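Local coordinates for invasion protein InvA (Salmonella enterica, PDB 2X49), which takes part in invasion of the intestinal epithelium as an inner-membrane export-apparatus protein of the type III secretion system, here represented by its C-terminal domain, at residues E187-L201 / I218-F230. Sequence-based numbering, arbitrary orientation.
Sequences ERVSVRNMKLIMEAL and IRGAMARYICHKF
Lys229 reaches across to Arg188, its NZ giving a hydrogen bond of 2.8 Å to Arg188 O from a position tilted 28° out of the carbonyl plane. The lysine chain runs extended and bends only at its last torsion (chi4 -75°), which turns the amine onto that carbonyl; Tyr39 OH is a second partner. Arg188 is the C-prime residue of the Schellman motif that closes helix 174-185, so the bond illustrates how a helix end can be tied to a later helix. Glu187 and Arg219 form a looser pair: OE2 lies 3.7 Å from NH1 but well out of the guanidinium plane, a long salt bridge of charges alone. Two waters at the guanidinium edge link it to Glu187 O and, weakly, OE1, while Arg299 and Glu320 are the stronger partners of Glu187 and Arg219.

Apolar packing takes over from there. Val189 CG1 rests 3.7 Å from Ile226 CG1. Met222, folded at chi2 and chi3, lays SD against Leu196 CB (3.7 Å) and Ile197 CG1. Asn193, the N-cap of helix 194-204, points ND2 over one face of the Tyr225 ring, amide and ring nearly perpendicular (85°). Ala200 CB and Ala221 CB meet tightly at 3.3 Å, beside Ile218 CD1.

Helices 147-158 and 174-185 back the helix 194-204 side through Met194 and Met198, whereas Ile226 and Phe230 rest on strand 314-317, joining this helical layer to the parallel sheet.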
loop_
_atom_site.group_PDB
_atom_site.type_symbol
_atom_site.label_atom_id
_atom_site.label_comp_id
_atom_site.label_asym_id
_atom_site.label_seq_id
_atom_site.Cartn_x
_atom_site.Cartn_y
_atom_site.Cartn_z
ATOM N N GLU A 187 -4.381 -0.052 4.051
ATOM C CA GLU A 187 -4.693 0.061 2.599
ATOM C C GLU A 187 -3.850 1.166 1.921
ATOM O O GLU A 187 -4.145 1.678 0.820
ATOM C CB GLU A 187 -6.201 0.260 2.352
ATOM C CG GLU A 187 -7.027 -1.023 2.643
ATOM C CD GLU A 187 -8.436 -0.970 2.020
ATOM O OE1 GLU A 187 -9.446 -0.853 2.777
ATOM O OE2 GLU A 187 -8.576 -0.990 0.776
ATOM N N ARG A 188 -2.791 1.524 2.608
ATOM C CA ARG A 188 -1.748 2.439 2.098
ATOM C C ARG A 188 -2.197 3.900 1.984
ATOM O O ARG A 188 -1.734 4.705 1.165
ATOM C CB ARG A 188 -1.192 1.879 0.766
ATOM C CG ARG A 188 0.083 1.175 1.019
ATOM C CD ARG A 188 0.321 -0.073 0.161
ATOM N NE ARG A 188 0.562 0.363 -1.155
ATOM C CZ ARG A 188 0.486 -0.375 -2.247
ATOM N NH1 ARG A 188 0.075 -1.626 -2.218
ATOM N NH2 ARG A 188 0.785 0.201 -3.393
ATOM N N VAL A 189 -3.184 4.230 2.796
ATOM C CA VAL A 189 -3.681 5.630 2.913
ATOM C C VAL A 189 -3.008 6.323 4.091
ATOM O O VAL A 189 -2.982 5.777 5.226
ATOM C CB VAL A 189 -5.201 5.663 3.094
ATOM C CG1 VAL A 189 -5.649 7.105 3.258
ATOM C CG2 VAL A 189 -5.844 4.962 1.905
ATOM N N SER A 190 -2.382 7.467 3.837
ATOM C CA SER A 190 -1.686 8.206 4.878
ATOM C C SER A 190 -2.634 8.816 5.888
ATOM O O SER A 190 -3.744 9.239 5.526
ATOM C CB SER A 190 -0.838 9.370 4.274
ATOM O OG SER A 190 -0.212 10.167 5.230
ATOM N N VAL A 191 -2.173 8.886 7.113
ATOM C CA VAL A 191 -2.911 9.570 8.198
ATOM C C VAL A 191 -2.255 10.846 8.664
ATOM O O VAL A 191 -2.545 11.382 9.737
ATOM C CB VAL A 191 -3.253 8.650 9.363
ATOM C CG1 VAL A 191 -4.176 7.523 8.864
ATOM C CG2 VAL A 191 -2.012 8.100 10.080
ATOM N N ARG A 192 -1.326 11.327 7.854
ATOM C CA ARG A 192 -0.659 12.604 8.146
ATOM C C ARG A 192 -1.617 13.788 8.320
ATOM O O ARG A 192 -1.409 14.631 9.166
ATOM C CB ARG A 192 0.386 12.963 7.077
ATOM C CG ARG A 192 1.085 14.263 7.389
ATOM C CD ARG A 192 2.412 14.384 6.667
ATOM N NE ARG A 192 3.469 13.711 7.425
ATOM C CZ ARG A 192 3.989 14.170 8.546
ATOM N NH1 ARG A 192 3.607 15.350 9.007
ATOM N NH2 ARG A 192 4.922 13.471 9.201
ATOM N N ASN A 193 -2.646 13.814 7.486
ATOM C CA ASN A 193 -3.617 14.927 7.544
ATOM C C ASN A 193 -4.723 14.639 8.545
ATOM O O ASN A 193 -5.879 14.389 8.183
ATOM C CB ASN A 193 -4.200 15.223 6.181
ATOM C CG ASN A 193 -4.780 16.608 6.116
ATOM O OD1 ASN A 193 -5.098 17.228 7.162
ATOM N ND2 ASN A 193 -4.882 17.145 4.895
ATOM N N MET A 194 -4.314 14.646 9.797
ATOM C CA MET A 194 -5.180 14.249 10.887
ATOM C C MET A 194 -6.339 15.197 11.007
ATOM O O MET A 194 -7.438 14.772 11.330
ATOM C CB MET A 194 -4.412 14.139 12.201
ATOM C CG MET A 194 -5.162 13.316 13.253
ATOM S SD MET A 194 -5.349 11.578 12.742
ATOM C CE MET A 194 -3.692 10.955 13.053
ATOM N N LYS A 195 -6.113 16.441 10.663
ATOM C CA LYS A 195 -7.154 17.480 10.859
ATOM C C LYS A 195 -8.323 17.138 9.943
ATOM O O LYS A 195 -9.511 17.163 10.313
ATOM C CB LYS A 195 -6.674 18.889 10.565
ATOM C CG LYS A 195 -7.760 19.980 10.765
ATOM C CD LYS A 195 -7.263 21.340 10.358
ATOM C CE LYS A 195 -8.328 22.432 10.546
ATOM N NZ LYS A 195 -7.923 23.796 10.036
ATOM N N LEU A 196 -7.978 16.788 8.729
ATOM C CA LEU A 196 -9.041 16.442 7.740
ATOM C C LEU A 196 -9.770 15.148 8.084
ATOM O O LEU A 196 -10.985 14.982 7.887
ATOM C CB LEU A 196 -8.487 16.421 6.328
ATOM C CG LEU A 196 -8.177 17.837 5.845
ATOM C CD1 LEU A 196 -7.836 17.813 4.334
ATOM C CD2 LEU A 196 -9.304 18.841 6.149
ATOM N N ILE A 197 -9.046 14.208 8.640
ATOM C CA ILE A 197 -9.609 12.968 8.995
ATOM C C ILE A 197 -10.614 13.227 10.109
ATOM O O ILE A 197 -11.693 12.656 10.118
ATOM C CB ILE A 197 -8.577 11.915 9.395
ATOM C CG1 ILE A 197 -7.812 11.487 8.148
ATOM C CG2 ILE A 197 -9.214 10.683 9.986
ATOM C CD1 ILE A 197 -6.580 10.672 8.481
ATOM N N MET A 198 -10.195 14.016 11.062
ATOM C CA MET A 198 -11.059 14.369 12.225
ATOM C C MET A 198 -12.282 15.134 11.791
ATOM O O MET A 198 -13.386 14.915 12.328
ATOM C CB MET A 198 -10.284 15.060 13.327
ATOM C CG MET A 198 -9.248 14.207 13.985
ATOM S SD MET A 198 -9.992 12.896 14.960
ATOM C CE MET A 198 -9.405 11.468 14.084
ATOM N N GLU A 199 -12.122 16.031 10.838
ATOM C CA GLU A 199 -13.301 16.775 10.335
ATOM C C GLU A 199 -14.306 15.776 9.724
ATOM O O GLU A 199 -15.529 15.890 9.880
ATOM C CB GLU A 199 -12.929 17.852 9.314
ATOM C CG GLU A 199 -12.279 19.028 9.941
ATOM C CD GLU A 199 -11.751 20.039 8.915
ATOM O OE1 GLU A 199 -11.700 19.673 7.705
ATOM O OE2 GLU A 199 -11.387 21.172 9.320
ATOM N N ALA A 200 -13.778 14.772 9.055
ATOM C CA ALA A 200 -14.647 13.763 8.414
ATOM C C ALA A 200 -15.297 12.844 9.428
ATOM O O ALA A 200 -16.468 12.482 9.305
ATOM C CB ALA A 200 -13.869 12.941 7.326
ATOM N N LEU A 201 -14.602 12.605 10.513
ATOM C CA LEU A 201 -15.187 11.805 11.605
ATOM C C LEU A 201 -16.287 12.598 12.287
ATOM O O LEU A 201 -17.323 12.029 12.670
ATOM C CB LEU A 201 -14.154 11.365 12.613
ATOM C CG LEU A 201 -13.282 10.211 12.159
ATOM C CD1 LEU A 201 -12.010 10.099 13.028
ATOM C CD2 LEU A 201 -14.076 8.966 12.232
ATOM N N ILE A 218 -14.910 7.907 5.323
ATOM C CA ILE A 218 -13.677 8.654 5.632
ATOM C C ILE A 218 -12.771 8.677 4.384
ATOM O O ILE A 218 -12.241 9.717 3.967
ATOM C CB ILE A 218 -12.916 8.140 6.868
ATOM C CG1 ILE A 218 -13.814 8.167 8.123
ATOM C CG2 ILE A 218 -11.651 8.939 7.092
ATOM C CD1 ILE A 218 -14.589 9.430 8.296
ATOM N N ARG A 219 -12.682 7.524 3.753
ATOM C CA ARG A 219 -11.870 7.396 2.503
ATOM C C ARG A 219 -12.399 8.395 1.511
ATOM O O ARG A 219 -11.681 9.097 0.799
ATOM C CB ARG A 219 -11.934 6.002 1.905
ATOM C CG ARG A 219 -11.120 4.975 2.610
ATOM C CD ARG A 219 -11.212 3.683 1.879
ATOM N NE ARG A 219 -10.682 3.723 0.511
ATOM C CZ ARG A 219 -9.469 3.277 0.174
ATOM N NH1 ARG A 219 -8.664 2.725 1.110
ATOM N NH2 ARG A 219 -9.069 3.357 -1.101
ATOM N N GLY A 220 -13.714 8.454 1.428
ATOM C CA GLY A 220 -14.342 9.405 0.490
ATOM C C GLY A 220 -13.974 10.876 0.760
ATOM O O GLY A 220 -13.735 11.699 -0.139
ATOM N N ALA A 221 -13.964 11.204 2.030
ATOM C CA ALA A 221 -13.657 12.564 2.460
ATOM C C ALA A 221 -12.224 12.900 2.090
ATOM O O ALA A 221 -11.872 14.031 1.784
ATOM C CB ALA A 221 -13.864 12.759 3.983
ATOM N N MET A 222 -11.412 11.872 2.098
ATOM C CA MET A 222 -9.948 11.990 1.915
ATOM C C MET A 222 -9.530 11.767 0.483
ATOM O O MET A 222 -8.355 11.601 0.180
ATOM C CB MET A 222 -9.201 10.996 2.828
ATOM C CG MET A 222 -9.286 11.337 4.313
ATOM S SD MET A 222 -8.922 13.045 4.811
ATOM C CE MET A 222 -7.132 12.996 4.529
ATOM N N ALA A 223 -10.512 11.732 -0.401
ATOM C CA ALA A 223 -10.262 11.334 -1.787
ATOM C C ALA A 223 -9.034 11.991 -2.472
ATOM O O ALA A 223 -8.168 11.330 -3.066
ATOM C CB ALA A 223 -11.498 11.537 -2.647
ATOM N N ARG A 224 -8.954 13.295 -2.307
ATOM C CA ARG A 224 -7.887 14.052 -2.916
ATOM C C ARG A 224 -6.534 13.533 -2.471
ATOM O O ARG A 224 -5.607 13.407 -3.248
ATOM C CB ARG A 224 -8.018 15.534 -2.560
ATOM C CG ARG A 224 -6.828 16.350 -2.925
ATOM C CD ARG A 224 -7.080 17.801 -2.541
ATOM N NE ARG A 224 -5.945 18.653 -2.879
ATOM C CZ ARG A 224 -6.028 19.960 -3.107
ATOM N NH1 ARG A 224 -7.197 20.596 -3.032
ATOM N NH2 ARG A 224 -4.935 20.635 -3.409
ATOM N N TYR A 225 -6.474 13.198 -1.202
ATOM C CA TYR A 225 -5.191 12.799 -0.554
ATOM C C TYR A 225 -4.788 11.384 -0.913
ATOM O O TYR A 225 -3.615 11.048 -1.029
ATOM C CB TYR A 225 -5.281 13.041 0.960
ATOM C CG TYR A 225 -5.479 14.520 1.196
ATOM C CD1 TYR A 225 -4.388 15.384 1.226
ATOM C CD2 TYR A 225 -6.740 15.068 1.296
ATOM C CE1 TYR A 225 -4.562 16.787 1.341
ATOM C CE2 TYR A 225 -6.929 16.442 1.426
ATOM C CZ TYR A 225 -5.829 17.307 1.439
ATOM O OH TYR A 225 -5.969 18.675 1.566
ATOM N N ILE A 226 -5.803 10.566 -1.100
ATOM C CA ILE A 226 -5.600 9.183 -1.519
ATOM C C ILE A 226 -5.043 9.185 -2.930
ATOM O O ILE A 226 -4.059 8.546 -3.255
ATOM C CB ILE A 226 -6.915 8.384 -1.409
ATOM C CG1 ILE A 226 -7.218 8.139 0.076
ATOM C CG2 ILE A 226 -6.840 7.016 -2.129
ATOM C CD1 ILE A 226 -8.627 7.639 0.425
ATOM N N CYS A 227 -5.701 9.960 -3.759
ATOM C CA CYS A 227 -5.341 9.976 -5.149
ATOM C C CYS A 227 -3.847 10.476 -5.291
ATOM O O CYS A 227 -3.012 9.868 -5.969
ATOM C CB CYS A 227 -6.373 10.795 -5.909
ATOM S SG CYS A 227 -6.114 11.062 -7.658
ATOM N N HIS A 228 -3.579 11.563 -4.611
ATOM C CA HIS A 228 -2.261 12.261 -4.741
ATOM C C HIS A 228 -1.132 11.354 -4.282
ATOM O O HIS A 228 0.006 11.383 -4.787
ATOM C CB HIS A 228 -2.252 13.577 -3.967
ATOM C CG HIS A 228 -2.806 14.722 -4.746
ATOM N ND1 HIS A 228 -4.060 14.974 -5.210
ATOM C CD2 HIS A 228 -2.028 15.798 -5.121
ATOM C CE1 HIS A 228 -4.010 16.183 -5.867
ATOM N NE2 HIS A 228 -2.774 16.651 -5.808
ATOM N N LYS A 229 -1.466 10.514 -3.335
ATOM C CA LYS A 229 -0.486 9.564 -2.777
ATOM C C LYS A 229 -0.133 8.454 -3.748
ATOM O O LYS A 229 1.034 8.133 -3.960
ATOM C CB LYS A 229 -0.965 8.948 -1.459
ATOM C CG LYS A 229 0.198 8.229 -0.756
ATOM C CD LYS A 229 -0.215 7.581 0.515
ATOM C CE LYS A 229 0.857 6.593 0.964
ATOM N NZ LYS A 229 0.859 5.335 0.176
ATOM N N PHE A 230 -1.157 7.859 -4.323
ATOM C CA PHE A 230 -0.979 6.722 -5.211
ATOM C C PHE A 230 -0.348 7.095 -6.522
ATOM O O PHE A 230 0.376 6.317 -7.129
ATOM C CB PHE A 230 -2.266 5.942 -5.452
ATOM C CG PHE A 230 -2.556 4.930 -4.367
ATOM C CD1 PHE A 230 -1.995 3.686 -4.375
ATOM C CD2 PHE A 230 -3.477 5.263 -3.368
ATOM C CE1 PHE A 230 -2.286 2.784 -3.366
ATOM C CE2 PHE A 230 -3.757 4.370 -2.367
ATOM C CZ PHE A 230 -3.189 3.151 -2.369
HETATM O O HOH W 1 -6.390 1.975 -0.757
HETATM O O HOH W 2 -9.072 1.727 3.898
HETATM O O HOH W 3 -3.101 9.114 1.452
#